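Local coordinates for mandelate racemase/muconate lactonizing enzyme family protein (Bradyrhizobium sp. ORS 278, PDB 3TOY) that belongs to the mandelate racemase/muconate lactonizing enzyme family of the enolase superfamily, in which a capping domain is joined to a barrel domain, at residues L101-L106 against A133-L138. Sequence-based numbering, arbitrary orientation.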
ATOM      1  N   LEU A 101     -28.742 -34.790  14.117  1.00 31.27           N
ATOM      2  CA  LEU A 101     -28.667 -34.316  12.743  1.00 35.91           C
ATOM      3  C   LEU A 101     -28.726 -32.796  12.780  1.00 33.39           C
ATOM      4  O   LEU A 101     -29.803 -32.184  12.641  1.00 31.00           O
ATOM      5  CB  LEU A 101     -29.839 -34.874  11.923  1.00 36.55           C
ATOM      6  CG  LEU A 101     -29.913 -34.575  10.430  1.00 34.85           C
ATOM      7  CD1 LEU A 101     -28.826 -35.311   9.692  1.00 36.33           C
ATOM      8  CD2 LEU A 101     -31.293 -34.938   9.876  1.00 37.12           C
ATOM      9  N   VAL A 102     -27.561 -32.194  13.013  1.00 32.42           N
ATOM     10  CA  VAL A 102     -27.447 -30.749  13.199  1.00 29.59           C
ATOM     11  C   VAL A 102     -26.254 -30.324  12.347  1.00 28.61           C
ATOM     12  O   VAL A 102     -25.133 -30.441  12.787  1.00 27.46           O
ATOM     13  CB  VAL A 102     -27.209 -30.386  14.682  1.00 32.96           C
ATOM     14  CG1 VAL A 102     -27.067 -28.886  14.851  1.00 25.78           C
ATOM     15  CG2 VAL A 102     -28.390 -30.890  15.568  1.00 32.84           C
ATOM     16  N   PRO A 103     -26.509 -29.878  11.103  1.00 28.00           N
ATOM     17  CA  PRO A 103     -25.437 -29.647  10.114  1.00 31.55           C
ATOM     18  C   PRO A 103     -24.290 -28.766  10.615  1.00 28.05           C
ATOM     19  O   PRO A 103     -23.129 -29.108  10.424  1.00 26.55           O
ATOM     20  CB  PRO A 103     -26.182 -28.989   8.953  1.00 29.26           C
ATOM     21  CG  PRO A 103     -27.568 -29.653   9.021  1.00 29.91           C
ATOM     22  CD  PRO A 103     -27.849 -29.703  10.503  1.00 27.65           C
ATOM     23  N   VAL A 104     -24.610 -27.644  11.236  1.00 31.97           N
ATOM     24  CA  VAL A 104     -23.574 -26.720  11.707  1.00 33.84           C
ATOM     25  C   VAL A 104     -22.682 -27.378  12.755  1.00 33.23           C
ATOM     26  O   VAL A 104     -21.449 -27.252  12.729  1.00 30.15           O
ATOM     27  CB  VAL A 104     -24.216 -25.433  12.261  1.00 29.81           C
ATOM     28  CG1 VAL A 104     -23.178 -24.540  12.971  1.00 33.87           C
ATOM     29  CG2 VAL A 104     -24.923 -24.711  11.122  1.00 28.44           C
ATOM     30  N   ASP A 105     -23.309 -28.086  13.685  1.00 27.87           N
ATOM     31  CA  ASP A 105     -22.559 -28.780  14.726  1.00 27.90           C
ATOM     32  C   ASP A 105     -21.732 -29.935  14.181  1.00 24.42           C
ATOM     33  O   ASP A 105     -20.617 -30.190  14.669  1.00 30.80           O
ATOM     34  CB  ASP A 105     -23.515 -29.325  15.792  1.00 28.32           C
ATOM     35  CG  ASP A 105     -24.217 -28.246  16.549  1.00 40.83           C
ATOM     36  OD1 ASP A 105     -23.932 -27.030  16.353  1.00 39.76           O
ATOM     37  OD2 ASP A 105     -25.071 -28.629  17.363  1.00 30.93           O
ATOM     38  N   LEU A 106     -22.285 -30.671  13.209  1.00 29.85           N
ATOM     39  CA  LEU A 106     -21.564 -31.782  12.578  1.00 25.78           C
ATOM     40  C   LEU A 106     -20.362 -31.265  11.781  1.00 29.24           C
ATOM     41  O   LEU A 106     -19.288 -31.879  11.756  1.00 30.74           O
ATOM     42  CB  LEU A 106     -22.500 -32.597  11.665  1.00 28.78           C
ATOM     43  CG  LEU A 106     -23.598 -33.382  12.430  1.00 28.47           C
ATOM     44  CD1 LEU A 106     -24.725 -33.823  11.481  1.00 30.87           C
ATOM     45  CD2 LEU A 106     -22.998 -34.562  13.194  1.00 30.32           C
ATOM     46  N   ALA A 133     -25.925 -34.284   2.303  1.00 30.71           N
ATOM     47  CA  ALA A 133     -26.863 -35.343   2.670  1.00 34.81           C
ATOM     48  C   ALA A 133     -27.577 -35.013   3.983  1.00 34.92           C
ATOM     49  O   ALA A 133     -28.769 -35.303   4.125  1.00 29.40           O
ATOM     50  CB  ALA A 133     -26.155 -36.683   2.738  1.00 30.35           C
ATOM     51  N   PHE A 134     -26.892 -34.367   4.935  1.00 29.29           N
ATOM     52  CA  PHE A 134     -27.585 -33.972   6.174  1.00 27.36           C
ATOM     53  C   PHE A 134     -28.714 -32.979   5.907  1.00 33.59           C
ATOM     54  O   PHE A 134     -29.807 -33.080   6.467  1.00 31.15           O
ATOM     55  CB  PHE A 134     -26.676 -33.331   7.232  1.00 28.00           C
ATOM     56  CG  PHE A 134     -25.471 -34.140   7.620  1.00 35.27           C
ATOM     57  CD1 PHE A 134     -25.512 -35.531   7.703  1.00 35.36           C
ATOM     58  CD2 PHE A 134     -24.289 -33.485   7.960  1.00 31.72           C
ATOM     59  CE1 PHE A 134     -24.384 -36.248   8.079  1.00 35.89           C
ATOM     60  CE2 PHE A 134     -23.164 -34.191   8.325  1.00 32.44           C
ATOM     61  CZ  PHE A 134     -23.208 -35.576   8.395  1.00 36.90           C
ATOM     62  N   TRP A 135     -28.436 -31.961   5.098  1.00 31.83           N
ATOM     63  CA  TRP A 135     -29.460 -30.974   4.810  1.00 29.19           C
ATOM     64  C   TRP A 135     -30.595 -31.618   4.016  1.00 30.19           C
ATOM     65  O   TRP A 135     -31.772 -31.266   4.176  1.00 31.50           O
ATOM     66  CB  TRP A 135     -28.857 -29.793   4.014  1.00 29.35           C
ATOM     67  CG  TRP A 135     -28.182 -28.766   4.898  1.00 27.31           C
ATOM     68  CD1 TRP A 135     -26.840 -28.624   5.127  1.00 28.65           C
ATOM     69  CD2 TRP A 135     -28.829 -27.732   5.654  1.00 30.54           C
ATOM     70  NE1 TRP A 135     -26.617 -27.564   5.988  1.00 26.14           N
ATOM     71  CE2 TRP A 135     -27.821 -26.999   6.317  1.00 26.39           C
ATOM     72  CE3 TRP A 135     -30.164 -27.356   5.840  1.00 29.68           C
ATOM     73  CZ2 TRP A 135     -28.109 -25.931   7.164  1.00 29.29           C
ATOM     74  CZ3 TRP A 135     -30.444 -26.303   6.693  1.00 30.96           C
ATOM     75  CH2 TRP A 135     -29.424 -25.591   7.328  1.00 32.86           C
ATOM     76  N   ASP A 136     -30.235 -32.527   3.126  1.00 31.74           N
ATOM     77  CA  ASP A 136     -31.241 -33.217   2.326  1.00 33.42           C
ATOM     78  C   ASP A 136     -32.210 -33.928   3.267  1.00 34.55           C
ATOM     79  O   ASP A 136     -33.424 -33.888   3.076  1.00 35.71           O
ATOM     80  CB  ASP A 136     -30.591 -34.255   1.417  1.00 29.08           C
ATOM     81  CG  ASP A 136     -31.627 -35.110   0.713  1.00 38.35           C
ATOM     82  OD1 ASP A 136     -32.345 -34.574  -0.143  1.00 35.67           O
ATOM     83  OD2 ASP A 136     -31.739 -36.308   1.041  1.00 33.79           O
ATOM     84  N   ALA A 137     -31.655 -34.573   4.287  1.00 35.40           N
ATOM     85  CA  ALA A 137     -32.456 -35.300   5.259  1.00 38.63           C
ATOM     86  C   ALA A 137     -33.358 -34.354   6.029  1.00 40.40           C
ATOM     87  O   ALA A 137     -34.535 -34.646   6.228  1.00 38.24           O
ATOM     88  CB  ALA A 137     -31.576 -36.118   6.197  1.00 29.04           C
ATOM     89  N   LEU A 138     -32.823 -33.212   6.455  1.00 33.31           N
ATOM     90  CA  LEU A 138     -33.639 -32.233   7.162  1.00 31.61           C
ATOM     91  C   LEU A 138     -34.817 -31.800   6.289  1.00 33.14           C
ATOM     92  O   LEU A 138     -35.945 -31.632   6.772  1.00 34.47           O
ATOM     93  CB  LEU A 138     -32.804 -31.015   7.570  1.00 35.54           C
ATOM     94  CG  LEU A 138     -31.863 -31.134   8.769  1.00 38.54           C
ATOM     95  CD1 LEU A 138     -31.120 -29.799   8.954  1.00 34.69           C
ATOM     96  CD2 LEU A 138     -32.591 -31.534  10.052  1.00 42.85           C
TER
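The indole of Trp135 carries the ring of Pro103 over one face, CG standing 3.8 Å from the centroid of the five-membered ring in a CH-pi contact. The two side chains meet at about a right angle, and Pro103 CB lies above Trp135 NE1 at 3.3 Å. This does not occupy the indole N-H, which is hydrogen-bonded to Thr302 OG1 in helix 300-314, a bond that helps fix the rotation of the ring. Leu138 CD1 also lies over the face that meets Pro103.

One face of the Phe134 ring is taken by Leu106, whose CD1 sits 3.6 Å from the centroid and 17° off the normal, displaced toward CD2 and CE2. Leu101 CD1 comes obliquely to the same ring, 3.9 Å from Phe134 CD1, and touches Phe134 CB as well. The CG of Leu101 is turned anti to the backbone N (chi1 -176°), which carries the branched end to helix 122-142. There its second methyl, CD2, packs 3.6 Å from Leu138 CD2 and also touches Ala137 CB. Leu138 thus serves two partners, for its other methyl, CD1, abuts the Pro103 ring at CG and CD, 3.6 Å from CG.

No hydrogen bond crosses between 101-106 and 133-138; the join is apolar and largely buried. Val62 of strand 50-64 also packs on Phe134, while Gly151 of a second subunit reaches Trp135, which also lies near a bound O-acetaldehydyl-hexaethylene glycol. Pro103 occupies the first turn of helix 103-113, just after Val102 at the N-cap, so the start of that helix is pressed against helix 122-142. Such helix-to-helix packing beside an antiparallel sheet belongs to the alpha+beta N-terminal capping domain of the enolase superfamily.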